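Local coordinates for protein intramolecular trans-sialidase (Macrobdella decora, PDB 3SLI) that cleaves terminal sialic acid from sialoglycoconjugates by intramolecular transfer, releasing 2,7-anhydro-Neu5Ac, at residues H68-I73 and G156-Q161; I81-R84 and V89-Y92; S99-Y104 and K666-S671; Q123-A128 and L182-L187; I274-D279 and N398-S403. All blocks are in the same frame, centred on the assembly; numbering follows the deposited sequence.

Interaction 1. Residues H68-I73 and G156-Q161; sequences HFHIYI and GGTKRQ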
# COMPACT_ATOMS: atom_id res chain seq x y z
N HIS A 68 -5.06 24.90 -26.54
CA HIS A 68 -3.67 24.72 -26.15
C HIS A 68 -3.33 23.28 -25.83
O HIS A 68 -4.22 22.44 -25.67
CB HIS A 68 -3.35 25.58 -24.91
CG HIS A 68 -4.22 25.30 -23.73
ND1 HIS A 68 -5.15 26.20 -23.26
CD2 HIS A 68 -4.31 24.22 -22.91
CE1 HIS A 68 -5.78 25.70 -22.21
NE2 HIS A 68 -5.28 24.49 -21.98
N PHE A 69 -2.04 23.01 -25.74
CA PHE A 69 -1.52 21.71 -25.36
C PHE A 69 -0.52 22.00 -24.26
O PHE A 69 0.25 22.95 -24.36
CB PHE A 69 -0.78 21.01 -26.52
CG PHE A 69 0.17 19.93 -26.05
CD1 PHE A 69 -0.31 18.68 -25.66
CD2 PHE A 69 1.54 20.19 -25.94
CE1 PHE A 69 0.56 17.71 -25.16
CE2 PHE A 69 2.41 19.23 -25.43
CZ PHE A 69 1.92 17.99 -25.04
N HIS A 70 -0.54 21.20 -23.19
CA HIS A 70 0.42 21.40 -22.12
C HIS A 70 0.68 20.12 -21.32
O HIS A 70 -0.16 19.21 -21.30
CB HIS A 70 0.02 22.57 -21.19
CG HIS A 70 -0.96 22.23 -20.10
ND1 HIS A 70 -2.22 21.74 -20.34
CD2 HIS A 70 -0.87 22.38 -18.75
CE1 HIS A 70 -2.87 21.61 -19.20
NE2 HIS A 70 -2.08 21.99 -18.22
N ILE A 71 1.91 20.02 -20.81
CA ILE A 71 2.32 18.90 -19.96
C ILE A 71 2.44 19.59 -18.61
O ILE A 71 3.12 20.61 -18.52
CB ILE A 71 3.72 18.36 -20.36
CG1 ILE A 71 3.73 17.87 -21.80
CG2 ILE A 71 4.14 17.22 -19.40
CD1 ILE A 71 5.11 17.47 -22.30
N TYR A 72 1.80 19.05 -17.58
CA TYR A 72 1.82 19.69 -16.26
C TYR A 72 2.04 18.70 -15.12
O TYR A 72 1.93 17.48 -15.31
CB TYR A 72 0.48 20.42 -16.01
CG TYR A 72 -0.71 19.48 -15.84
CD1 TYR A 72 -1.00 18.91 -14.60
CD2 TYR A 72 -1.49 19.09 -16.93
CE1 TYR A 72 -2.00 17.96 -14.45
CE2 TYR A 72 -2.50 18.14 -16.80
CZ TYR A 72 -2.75 17.58 -15.56
OH TYR A 72 -3.72 16.61 -15.42
N ILE A 73 2.34 19.24 -13.94
CA ILE A 73 2.51 18.47 -12.72
C ILE A 73 1.64 19.18 -11.66
O ILE A 73 1.22 20.33 -11.86
CB ILE A 73 3.99 18.39 -12.23
CG1 ILE A 73 4.63 19.78 -12.17
CG2 ILE A 73 4.79 17.44 -13.12
CD1 ILE A 73 4.98 20.26 -10.77
N GLY A 156 6.90 26.69 -18.22
CA GLY A 156 6.42 27.13 -16.91
C GLY A 156 5.04 27.75 -16.79
O GLY A 156 4.75 28.42 -15.80
N GLY A 157 4.18 27.52 -17.77
CA GLY A 157 2.85 28.08 -17.72
C GLY A 157 2.15 27.90 -19.05
O GLY A 157 2.77 27.45 -20.02
N THR A 158 0.85 28.18 -19.08
CA THR A 158 0.04 28.08 -20.29
C THR A 158 -0.61 29.44 -20.49
O THR A 158 -1.28 29.94 -19.59
CB THR A 158 -1.05 27.01 -20.16
OG1 THR A 158 -0.43 25.71 -20.14
CG2 THR A 158 -2.03 27.08 -21.33
N LYS A 159 -0.37 30.07 -21.64
CA LYS A 159 -0.94 31.38 -21.90
C LYS A 159 -2.42 31.28 -22.25
O LYS A 159 -2.81 30.59 -23.21
CB LYS A 159 -0.15 32.11 -22.99
CG LYS A 159 1.26 32.48 -22.55
CD LYS A 159 2.00 33.31 -23.58
CE LYS A 159 3.36 33.72 -23.04
NZ LYS A 159 4.11 34.61 -23.97
N ARG A 160 -3.25 31.92 -21.42
CA ARG A 160 -4.70 31.92 -21.61
C ARG A 160 -5.17 33.37 -21.51
O ARG A 160 -4.99 34.02 -20.49
CB ARG A 160 -5.38 31.07 -20.53
CG ARG A 160 -4.83 29.65 -20.45
CD ARG A 160 -5.61 28.80 -19.46
NE ARG A 160 -6.86 28.31 -20.03
CZ ARG A 160 -7.78 27.65 -19.34
NH1 ARG A 160 -7.60 27.41 -18.05
NH2 ARG A 160 -8.88 27.21 -19.95
N GLN A 161 -5.70 33.88 -22.62
CA GLN A 161 -6.17 35.26 -22.72
C GLN A 161 -5.14 36.25 -22.17
O GLN A 161 -5.46 37.13 -21.36
CB GLN A 161 -7.53 35.43 -22.03
CG GLN A 161 -8.60 34.52 -22.58
CD GLN A 161 -10.00 34.94 -22.17
OE1 GLN A 161 -10.69 35.63 -22.93
NE2 GLN A 161 -10.43 34.51 -21.00
O HOH W 1 -5.05 28.87 -24.32
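Thr158 sets its methyl over one face of the His68 ring, in the N-terminal, concanavalin-like beta sandwich, where strand 158-160 runs roughly antiparallel (147°) to segment 68-73, its axis 8.3 Å away, without pairing with it. In this CH-pi contact CG2 of Thr158 lies somewhat toward the rim, 3.8 Å from the centroid of the His68 ring and 14° off the normal. The other branch, OG1, approaches His70 CB to 3.3 Å. Threonine suits the place because it offers an apolar and a polar branch: CG2, anti to the backbone N, reaches the imidazole, while OG1, beside that N, hydrogen-bonds Ser53. Next comes Arg160, whose NE lies 3.6 Å from His68 CE1, with guanidinium and ring planes 81° apart. Its pose is fixed from outside, NE by Gln65 O and NH2 by Asp66. The His70 ring stacks on Tyr166. At the rim of the His68 ring, in its plane, a water sits 2.9 Å from His68 ND1 and 3.0 Å from Lys159 O.

Interaction 2. Residues I81-R84 and V89-Y92; sequences IELR and VFNY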
# COMPACT_ATOMS: atom_id res chain seq x y z
N ILE A 81 -1.41 15.65 -19.19
CA ILE A 81 -1.44 16.53 -20.35
C ILE A 81 -2.90 16.85 -20.63
O ILE A 81 -3.82 16.17 -20.15
CB ILE A 81 -0.89 15.85 -21.64
CG1 ILE A 81 -1.68 14.57 -21.96
CG2 ILE A 81 0.59 15.57 -21.52
CD1 ILE A 81 -1.80 14.25 -23.42
N GLU A 82 -3.09 17.91 -21.41
CA GLU A 82 -4.40 18.32 -21.88
C GLU A 82 -4.10 18.85 -23.28
O GLU A 82 -3.19 19.66 -23.46
CB GLU A 82 -5.02 19.43 -21.01
CG GLU A 82 -5.38 19.00 -19.60
CD GLU A 82 -6.20 20.06 -18.87
OE1 GLU A 82 -5.63 21.11 -18.52
OE2 GLU A 82 -7.40 19.83 -18.65
N LEU A 83 -4.80 18.29 -24.27
CA LEU A 83 -4.67 18.65 -25.68
C LEU A 83 -6.06 19.20 -26.01
O LEU A 83 -7.02 18.43 -26.11
CB LEU A 83 -4.39 17.40 -26.51
CG LEU A 83 -3.49 17.46 -27.75
CD1 LEU A 83 -3.86 16.28 -28.63
CD2 LEU A 83 -3.59 18.78 -28.51
N ARG A 84 -6.14 20.51 -26.20
CA ARG A 84 -7.42 21.19 -26.41
C ARG A 84 -7.53 22.17 -27.57
O ARG A 84 -6.59 22.87 -27.90
CB ARG A 84 -7.74 21.98 -25.14
CG ARG A 84 -7.66 21.19 -23.85
CD ARG A 84 -8.96 21.36 -23.09
NE ARG A 84 -8.87 22.39 -22.08
CZ ARG A 84 -9.92 23.01 -21.55
NH1 ARG A 84 -11.16 22.74 -21.93
NH2 ARG A 84 -9.72 23.85 -20.54
N VAL A 89 -14.50 20.73 -30.35
CA VAL A 89 -13.58 20.18 -31.35
C VAL A 89 -12.83 18.97 -30.74
O VAL A 89 -12.84 17.88 -31.31
CB VAL A 89 -12.61 21.26 -31.89
CG1 VAL A 89 -11.70 20.68 -32.97
CG2 VAL A 89 -13.42 22.45 -32.44
N PHE A 90 -12.15 19.19 -29.62
CA PHE A 90 -11.48 18.10 -28.89
C PHE A 90 -10.90 18.55 -27.56
O PHE A 90 -10.53 19.72 -27.37
CB PHE A 90 -10.43 17.33 -29.74
CG PHE A 90 -9.24 18.15 -30.19
CD1 PHE A 90 -8.24 18.52 -29.29
CD2 PHE A 90 -9.12 18.53 -31.53
CE1 PHE A 90 -7.13 19.26 -29.72
CE2 PHE A 90 -8.02 19.26 -31.97
CZ PHE A 90 -7.01 19.63 -31.06
N ASN A 91 -10.90 17.62 -26.61
CA ASN A 91 -10.37 17.84 -25.27
C ASN A 91 -9.86 16.48 -24.82
O ASN A 91 -10.62 15.67 -24.27
CB ASN A 91 -11.48 18.36 -24.35
CG ASN A 91 -11.03 18.46 -22.90
OD1 ASN A 91 -9.85 18.62 -22.60
ND2 ASN A 91 -11.98 18.34 -21.99
N TYR A 92 -8.60 16.21 -25.15
CA TYR A 92 -7.95 14.94 -24.83
C TYR A 92 -7.11 15.12 -23.57
O TYR A 92 -6.27 16.01 -23.50
CB TYR A 92 -7.04 14.50 -25.98
CG TYR A 92 -7.74 14.08 -27.26
CD1 TYR A 92 -9.14 14.13 -27.38
CD2 TYR A 92 -7.01 13.60 -28.34
CE1 TYR A 92 -9.78 13.71 -28.55
CE2 TYR A 92 -7.64 13.18 -29.52
CZ TYR A 92 -9.02 13.24 -29.61
OH TYR A 92 -9.64 12.81 -30.76
O HOH W 2 -9.70 19.48 -20.07
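Leu83 and Tyr92 form a hydrogen-bonded antiparallel pair in the beta hairpin of strands 79-85 and 91-96, which ends one sheet of the concanavalin-like sandwich. Two backbone bonds hold the rung: Leu83 N to Tyr92 O at 2.8 Å, and Tyr92 N to Leu83 O at 2.9 Å, both close to straight. Beside it Arg84 and Asn91 make the non-hydrogen-bonded pair. Weaker CA-H...O contacts supplement the bonds, among them Glu82 CA to Tyr92 O at 3.4 Å.

The apolar contacts lie on the face that carries Leu83 and Tyr92. These two side chains run side by side in the same direction, whereas Leu83 CD2 reaches Phe90 CE1 at 3.8 Å. The Phe90 ring turns its edge to the backbone, CD1 lying 3.4 Å from Leu83 O. With chi1 at 64°, its CG sits between the backbone N and carbonyl carbon, a setting that brings the ring's edge to the Leu83 carbonyl. Leu83 and Phe90, both apolar, suit their burial; Tyr92 keeps its polar end for Ala140 O.

Polar groups occupy the face of Arg84 and Asn91. There Arg84 CD comes to 2.9 Å from Asn91 OD1, the guanidinium and amide planes are 42° apart, and the guanidinium pairs with Asp87. A water donates to Glu82 OE2 and to Asn91 OD1, each at 2.7 Å.

Interaction 3. Residues S99-Y104 and K666-S671; sequences SVRALY and KFEKYS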
# COMPACT_ATOMS: atom_id res chain seq x y z
N SER A 99 2.84 10.50 -9.36
CA SER A 99 3.85 10.06 -10.32
C SER A 99 5.23 10.69 -10.11
O SER A 99 6.25 10.11 -10.50
CB SER A 99 3.39 10.38 -11.75
OG SER A 99 2.21 9.67 -12.08
N VAL A 100 5.26 11.88 -9.52
CA VAL A 100 6.50 12.60 -9.28
C VAL A 100 6.56 13.06 -7.82
O VAL A 100 5.56 12.98 -7.10
CB VAL A 100 6.61 13.84 -10.23
CG1 VAL A 100 6.62 13.38 -11.68
CG2 VAL A 100 5.47 14.82 -10.00
N ARG A 101 7.72 13.53 -7.37
CA ARG A 101 7.86 14.01 -6.00
C ARG A 101 8.47 15.41 -6.04
O ARG A 101 8.88 15.87 -7.10
CB ARG A 101 8.69 13.05 -5.14
CG ARG A 101 10.20 13.02 -5.40
CD ARG A 101 10.87 12.00 -4.47
NE ARG A 101 10.67 12.32 -3.05
CZ ARG A 101 10.64 11.42 -2.07
NH1 ARG A 101 10.79 10.13 -2.32
NH2 ARG A 101 10.50 11.82 -0.81
N ALA A 102 8.51 16.10 -4.90
CA ALA A 102 9.05 17.45 -4.88
C ALA A 102 10.28 17.59 -4.01
O ALA A 102 11.25 18.24 -4.39
CB ALA A 102 7.98 18.43 -4.42
N LEU A 103 10.27 16.88 -2.89
CA LEU A 103 11.36 16.96 -1.94
C LEU A 103 11.79 15.58 -1.47
O LEU A 103 10.95 14.69 -1.29
CB LEU A 103 10.92 17.82 -0.76
CG LEU A 103 11.94 18.21 0.31
CD1 LEU A 103 11.74 19.68 0.65
CD2 LEU A 103 11.79 17.32 1.54
N TYR A 104 13.09 15.39 -1.33
CA TYR A 104 13.68 14.13 -0.88
C TYR A 104 14.86 14.45 0.02
O TYR A 104 15.81 15.14 -0.39
CB TYR A 104 14.14 13.31 -2.07
CG TYR A 104 14.80 12.00 -1.69
CD1 TYR A 104 14.07 10.98 -1.07
CD2 TYR A 104 16.13 11.76 -2.00
CE1 TYR A 104 14.66 9.75 -0.79
CE2 TYR A 104 16.73 10.54 -1.72
CZ TYR A 104 15.99 9.54 -1.12
OH TYR A 104 16.58 8.32 -0.88
N LYS A 666 7.38 2.33 -1.63
CA LYS A 666 8.79 2.71 -1.64
C LYS A 666 9.57 2.44 -0.36
O LYS A 666 9.01 2.51 0.74
CB LYS A 666 8.90 4.20 -2.01
CG LYS A 666 8.30 4.54 -3.39
CD LYS A 666 9.17 3.97 -4.50
CE LYS A 666 8.50 4.07 -5.86
NZ LYS A 666 9.38 3.51 -6.94
N PHE A 667 10.86 2.15 -0.52
CA PHE A 667 11.75 1.88 0.60
C PHE A 667 12.81 2.98 0.67
O PHE A 667 13.54 3.23 -0.29
CB PHE A 667 12.42 0.50 0.43
CG PHE A 667 13.44 0.18 1.49
CD1 PHE A 667 13.05 0.01 2.83
CD2 PHE A 667 14.80 0.09 1.18
CE1 PHE A 667 13.99 -0.23 3.83
CE2 PHE A 667 15.75 -0.15 2.18
CZ PHE A 667 15.35 -0.31 3.51
N GLU A 668 12.86 3.67 1.81
CA GLU A 668 13.82 4.75 2.05
C GLU A 668 14.52 4.55 3.41
O GLU A 668 13.99 3.87 4.28
CB GLU A 668 13.11 6.11 1.97
CG GLU A 668 12.49 6.38 0.59
CD GLU A 668 11.71 7.69 0.49
OE1 GLU A 668 11.84 8.55 1.38
OE2 GLU A 668 10.97 7.85 -0.50
N LYS A 669 15.71 5.13 3.56
CA LYS A 669 16.51 5.02 4.79
C LYS A 669 16.85 6.42 5.27
O LYS A 669 17.14 7.30 4.46
CB LYS A 669 17.83 4.31 4.52
CG LYS A 669 17.77 2.93 3.90
CD LYS A 669 19.18 2.50 3.54
CE LYS A 669 19.24 1.09 2.99
NZ LYS A 669 20.65 0.70 2.73
N TYR A 670 16.90 6.61 6.59
CA TYR A 670 17.21 7.91 7.18
C TYR A 670 18.08 7.74 8.42
O TYR A 670 17.88 6.80 9.20
CB TYR A 670 15.91 8.62 7.59
CG TYR A 670 14.99 8.97 6.44
CD1 TYR A 670 15.22 10.11 5.67
CD2 TYR A 670 13.89 8.16 6.11
CE1 TYR A 670 14.39 10.44 4.60
CE2 TYR A 670 13.05 8.48 5.04
CZ TYR A 670 13.31 9.62 4.29
OH TYR A 670 12.50 9.98 3.24
N SER A 671 19.06 8.62 8.58
CA SER A 671 19.92 8.57 9.76
C SER A 671 19.25 9.37 10.88
O SER A 671 18.40 10.22 10.62
CB SER A 671 21.32 9.15 9.45
OG SER A 671 21.27 10.54 9.16
O HOH W 3 16.83 6.25 1.01
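Arg101 meets Glu668 in a buried salt bridge, the tight half of the contact. Arg101 NH1 donates to Glu668 OE2 at 2.9 Å and 164°; the oxygen lies in the guanidinium plane but is approached from above the carboxylate plane. Arg101 NE and NH2 grip one carbonyl, Leu103 O, at 3.0 and 2.9 Å, which fixes the rotation of the group and aims NH1 at the acid. Arginine suits the place because its planar nitrogens serve both partners. Glu668 OE2 is also hydrogen-bonded to Tyr648 OH. Tyr104 joins this packed side: its CD1 lies 3.4 Å above one face of the Arg101 guanidinium, and its ring edge meets the carboxylate, CE1 3.8 Å from Glu668 OE1.

The hydroxyl end is looser, a water lying 2.8 Å from Tyr104 OH and 3.0 Å from Lys669 N.

Strand 103-104 pairs with strand 107-118 of the N-terminal domain; strand 665-670 flanks 644-649 in a sheet probably of the sialidase propeller, so the bridge would join two domains.

Interaction 4. Residues Q123-A128 and L182-L187; sequences QCRLFA and LSDEEL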
# COMPACT_ATOMS: atom_id res chain seq x y z
N GLN A 123 -1.56 6.94 -30.53
CA GLN A 123 -1.40 6.72 -29.11
C GLN A 123 -0.55 7.80 -28.44
O GLN A 123 0.39 8.33 -29.05
CB GLN A 123 -0.73 5.36 -28.96
CG GLN A 123 -0.65 4.77 -27.58
CD GLN A 123 -0.23 3.31 -27.63
OE1 GLN A 123 -1.07 2.42 -27.60
NE2 GLN A 123 1.06 3.08 -27.75
N CYS A 124 -0.91 8.11 -27.20
CA CYS A 124 -0.20 9.10 -26.38
C CYS A 124 0.29 8.33 -25.14
O CYS A 124 -0.45 7.52 -24.58
CB CYS A 124 -1.15 10.24 -25.95
SG CYS A 124 -1.62 11.46 -27.26
N ARG A 125 1.54 8.56 -24.74
CA ARG A 125 2.10 7.89 -23.57
C ARG A 125 2.90 8.83 -22.68
O ARG A 125 3.63 9.68 -23.18
CB ARG A 125 2.95 6.69 -24.00
CG ARG A 125 2.13 5.51 -24.47
CD ARG A 125 2.93 4.24 -24.58
NE ARG A 125 2.06 3.08 -24.39
CZ ARG A 125 2.28 1.88 -24.90
NH1 ARG A 125 3.34 1.65 -25.65
NH2 ARG A 125 1.42 0.89 -24.66
N LEU A 126 2.72 8.69 -21.37
CA LEU A 126 3.41 9.53 -20.39
C LEU A 126 4.40 8.69 -19.60
O LEU A 126 4.08 7.57 -19.19
CB LEU A 126 2.42 10.17 -19.42
CG LEU A 126 1.83 11.56 -19.69
CD1 LEU A 126 0.79 11.86 -18.61
CD2 LEU A 126 2.92 12.62 -19.69
N PHE A 127 5.58 9.26 -19.34
CA PHE A 127 6.63 8.57 -18.61
C PHE A 127 7.18 9.52 -17.56
O PHE A 127 7.16 10.74 -17.73
CB PHE A 127 7.82 8.22 -19.54
CG PHE A 127 7.45 7.35 -20.71
CD1 PHE A 127 6.85 7.90 -21.85
CD2 PHE A 127 7.73 5.99 -20.69
CE1 PHE A 127 6.52 7.10 -22.95
CE2 PHE A 127 7.41 5.18 -21.79
CZ PHE A 127 6.80 5.74 -22.92
N ALA A 128 7.73 8.94 -16.49
CA ALA A 128 8.36 9.73 -15.45
C ALA A 128 9.28 8.84 -14.63
O ALA A 128 8.94 7.69 -14.34
CB ALA A 128 7.34 10.40 -14.54
N LEU A 182 9.90 8.77 -30.26
CA LEU A 182 10.95 7.90 -29.73
C LEU A 182 10.31 6.62 -29.17
O LEU A 182 9.12 6.61 -28.89
CB LEU A 182 11.78 8.62 -28.66
CG LEU A 182 12.54 9.89 -29.05
CD1 LEU A 182 13.33 10.42 -27.86
CD2 LEU A 182 13.49 9.63 -30.20
N SER A 183 11.07 5.54 -29.05
CA SER A 183 10.51 4.29 -28.53
C SER A 183 10.34 4.35 -27.01
O SER A 183 11.00 5.14 -26.34
CB SER A 183 11.40 3.10 -28.89
OG SER A 183 12.64 3.13 -28.19
N ASP A 184 9.47 3.49 -26.49
CA ASP A 184 9.23 3.43 -25.05
C ASP A 184 10.54 3.13 -24.33
O ASP A 184 10.83 3.70 -23.27
CB ASP A 184 8.20 2.34 -24.72
CG ASP A 184 6.81 2.64 -25.28
OD1 ASP A 184 6.53 3.80 -25.66
OD2 ASP A 184 5.99 1.70 -25.35
N GLU A 185 11.36 2.30 -24.95
CA GLU A 185 12.66 1.90 -24.41
C GLU A 185 13.56 3.12 -24.21
O GLU A 185 14.14 3.31 -23.14
CB GLU A 185 13.31 0.88 -25.34
CG GLU A 185 12.55 -0.47 -25.48
CD GLU A 185 11.12 -0.36 -26.08
OE1 GLU A 185 10.93 0.33 -27.11
OE2 GLU A 185 10.19 -0.98 -25.52
N GLU A 186 13.66 3.97 -25.23
CA GLU A 186 14.48 5.17 -25.14
C GLU A 186 13.96 6.11 -24.06
O GLU A 186 14.75 6.79 -23.39
CB GLU A 186 14.49 5.93 -26.47
CG GLU A 186 15.08 5.19 -27.65
CD GLU A 186 15.02 6.01 -28.93
OE1 GLU A 186 15.82 6.97 -29.06
OE2 GLU A 186 14.16 5.71 -29.79
N LEU A 187 12.64 6.18 -23.91
CA LEU A 187 12.03 7.07 -22.91
C LEU A 187 12.15 6.56 -21.48
O LEU A 187 12.36 7.35 -20.56
CB LEU A 187 10.58 7.38 -23.29
CG LEU A 187 10.48 8.15 -24.62
CD1 LEU A 187 9.03 8.35 -25.05
CD2 LEU A 187 11.21 9.49 -24.49
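One carboxylate, that of Asp184, splits between a charge and an aromatic edge. OD2 makes a salt bridge with Arg125 NH1 at 2.7 Å, the guanidinium and carboxylate planes 58° apart, while OD1 lies 3.4 Å from Phe127 CZ, near the ring plane, where the slightly positive ring hydrogens favour an oxygen. OD1 also pairs with Lys116, so the negative charge is shared by two cations.

One face of the Phe127 ring belongs to Leu187. Its CB stands 3.8 Å from the centroid and 2° off the normal, a CH-pi contact over the centre. With Leu187 CG anti to the carbonyl carbon (chi1 -63°), CD1 can also reach Phe127 CE1, at 3.5 Å. Ser183, the N-cap, has OG accepting from Glu186 N at 3.2 Å, and Glu186 OE2 accepts from Ser183 N in return. The result is a capping box opening helix 184-191, which packs on the sheet containing strands 107-118 and 123-128 in the concanavalin-like sandwich.

Interaction 5. Residues I274-D279 and N398-S403; sequences IDWPRD and NNLIES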
# COMPACT_ATOMS: atom_id res chain seq x y z
N ILE A 274 -2.45 -7.80 -14.25
CA ILE A 274 -3.57 -7.24 -15.01
C ILE A 274 -3.71 -5.75 -14.71
O ILE A 274 -3.58 -5.32 -13.56
CB ILE A 274 -4.90 -8.00 -14.70
CG1 ILE A 274 -6.08 -7.33 -15.40
CG2 ILE A 274 -5.12 -8.11 -13.18
CD1 ILE A 274 -7.36 -8.15 -15.39
N ASP A 275 -3.93 -4.95 -15.76
CA ASP A 275 -4.09 -3.52 -15.59
C ASP A 275 -5.54 -3.22 -15.24
O ASP A 275 -6.43 -3.36 -16.09
CB ASP A 275 -3.69 -2.76 -16.87
CG ASP A 275 -2.20 -2.83 -17.16
OD1 ASP A 275 -1.40 -3.00 -16.21
OD2 ASP A 275 -1.81 -2.69 -18.34
N TRP A 276 -5.78 -2.86 -13.99
CA TRP A 276 -7.14 -2.56 -13.55
C TRP A 276 -7.59 -1.19 -14.07
O TRP A 276 -6.84 -0.22 -14.00
CB TRP A 276 -7.23 -2.60 -12.02
CG TRP A 276 -8.51 -3.19 -11.54
CD1 TRP A 276 -9.58 -2.53 -11.02
CD2 TRP A 276 -8.87 -4.58 -11.56
NE1 TRP A 276 -10.59 -3.41 -10.72
CE2 TRP A 276 -10.18 -4.68 -11.04
CE3 TRP A 276 -8.22 -5.75 -11.97
CZ2 TRP A 276 -10.85 -5.90 -10.91
CZ3 TRP A 276 -8.88 -6.97 -11.85
CH2 TRP A 276 -10.19 -7.03 -11.32
N PRO A 277 -8.83 -1.10 -14.60
CA PRO A 277 -9.35 0.17 -15.12
C PRO A 277 -9.42 1.24 -14.04
O PRO A 277 -9.74 0.97 -12.88
CB PRO A 277 -10.73 -0.20 -15.67
CG PRO A 277 -11.11 -1.41 -14.85
CD PRO A 277 -9.82 -2.18 -14.78
N ARG A 278 -9.07 2.46 -14.43
CA ARG A 278 -9.08 3.59 -13.52
C ARG A 278 -10.18 4.59 -13.85
O ARG A 278 -10.25 5.67 -13.25
CB ARG A 278 -7.71 4.26 -13.54
CG ARG A 278 -6.54 3.31 -13.23
CD ARG A 278 -5.65 3.85 -12.13
NE ARG A 278 -5.33 5.24 -12.40
CZ ARG A 278 -5.55 6.26 -11.57
NH1 ARG A 278 -6.07 6.08 -10.36
NH2 ARG A 278 -5.35 7.48 -12.02
N ASP A 279 -11.05 4.24 -14.80
CA ASP A 279 -12.16 5.13 -15.17
C ASP A 279 -13.19 5.16 -14.04
O ASP A 279 -13.23 4.25 -13.20
CB ASP A 279 -12.80 4.68 -16.48
CG ASP A 279 -13.49 3.34 -16.37
OD1 ASP A 279 -12.81 2.30 -16.44
OD2 ASP A 279 -14.73 3.32 -16.19
N ASN A 398 -17.14 -2.52 -18.97
CA ASN A 398 -17.03 -2.18 -17.55
C ASN A 398 -17.36 -3.39 -16.67
O ASN A 398 -17.38 -3.28 -15.45
CB ASN A 398 -17.99 -1.05 -17.18
CG ASN A 398 -17.59 0.28 -17.77
OD1 ASN A 398 -16.41 0.59 -17.88
ND2 ASN A 398 -18.57 1.09 -18.12
N ASN A 399 -17.62 -4.54 -17.30
CA ASN A 399 -17.98 -5.76 -16.57
C ASN A 399 -16.81 -6.70 -16.33
O ASN A 399 -16.06 -7.00 -17.26
CB ASN A 399 -19.07 -6.52 -17.33
CG ASN A 399 -20.26 -5.65 -17.68
OD1 ASN A 399 -20.96 -5.13 -16.81
ND2 ASN A 399 -20.46 -5.44 -18.98
N LEU A 400 -16.69 -7.20 -15.10
CA LEU A 400 -15.62 -8.13 -14.73
C LEU A 400 -16.15 -9.55 -14.88
O LEU A 400 -17.06 -9.96 -14.15
CB LEU A 400 -15.18 -7.90 -13.28
CG LEU A 400 -13.73 -8.12 -12.86
CD1 LEU A 400 -13.69 -8.46 -11.37
CD2 LEU A 400 -13.05 -9.21 -13.66
N ILE A 401 -15.61 -10.29 -15.84
CA ILE A 401 -16.05 -11.66 -16.05
C ILE A 401 -15.12 -12.63 -15.35
O ILE A 401 -13.92 -12.67 -15.64
CB ILE A 401 -16.11 -12.00 -17.55
CG1 ILE A 401 -16.91 -10.93 -18.31
CG2 ILE A 401 -16.71 -13.39 -17.76
CD1 ILE A 401 -18.31 -10.69 -17.74
N GLU A 402 -15.66 -13.38 -14.40
CA GLU A 402 -14.91 -14.36 -13.63
C GLU A 402 -15.34 -15.73 -14.17
O GLU A 402 -16.47 -16.16 -13.94
CB GLU A 402 -15.22 -14.20 -12.14
CG GLU A 402 -14.75 -12.85 -11.61
CD GLU A 402 -15.22 -12.54 -10.21
OE1 GLU A 402 -15.25 -13.44 -9.35
OE2 GLU A 402 -15.55 -11.36 -9.97
N SER A 403 -14.44 -16.40 -14.88
CA SER A 403 -14.77 -17.68 -15.49
C SER A 403 -13.81 -18.82 -15.18
O SER A 403 -12.63 -18.60 -14.91
CB SER A 403 -14.88 -17.50 -17.00
OG SER A 403 -13.67 -16.98 -17.53
O HOH W 4 -13.87 -0.04 -16.99
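Leu400 meets the six-membered end of the Trp276 indole at its edge, near the ring plane, rather than over a face. CD1 of Leu400 lies 3.8 Å from Trp276 CH2 and 3.9 Å from CZ2, and the two side chains cross at about a right angle. Pro277 CD stands 3.6 Å above one face of the indole, toward the rim. His660 and Phe395 meet the ring edge-to-face, and NE1 is hydrogen-bonded to Val285 O, so the large flat group is held in place by apolar, aromatic and polar partners together. Leucine suits the place because its branched end fills the ground between indole, Phe395 and Val285.

Segment 274-279 is part of the long loop after strand 261-264, the last strand of a four-stranded antiparallel meander of the kind that forms a propeller blade. Segment 398-403 lies on strand 399-405, a hairpin partner of strand 384-396 in another sheet.

At the other end of the contact two polar groups come together with their planes 24° apart. Asp279 OD2 and Asn398 OD1, both acceptors, stay 3.6 Å apart. A water reconciles them by donating to Asp279 OD1 at 2.6 Å and to Asn398 OD1 at 2.8 Å. With CG between the backbone N and carbonyl carbon (chi1 66°), Asp279 also turns OD2 back to accept from the backbone N of Val281 and Gly282.

Interactions 1, 2 and 4 lie in the N-terminal, concanavalin-like sandwich, built here from one hairpin and two contacts 83 and 54 residues apart in sequence. The first two, centres about 12 Å apart, share neighbouring strands 67-74 and 79-85, with His68 O probably hydrogen-bonded to Arg84 N. Interaction 4, its centre about 19 Å from that of interaction 2, belongs to the facing sheet; Ile81 packs on Leu126 between the layers. Interaction 3 shares that second sheet but spans over 560 residues, linking the sandwich to a probable propeller sheet. Between its segments along the chain comes interaction 5, centres about 31 Å apart and across the chain's centre, joining the loop after strand 261-264 to strand 399-405 of another sheet.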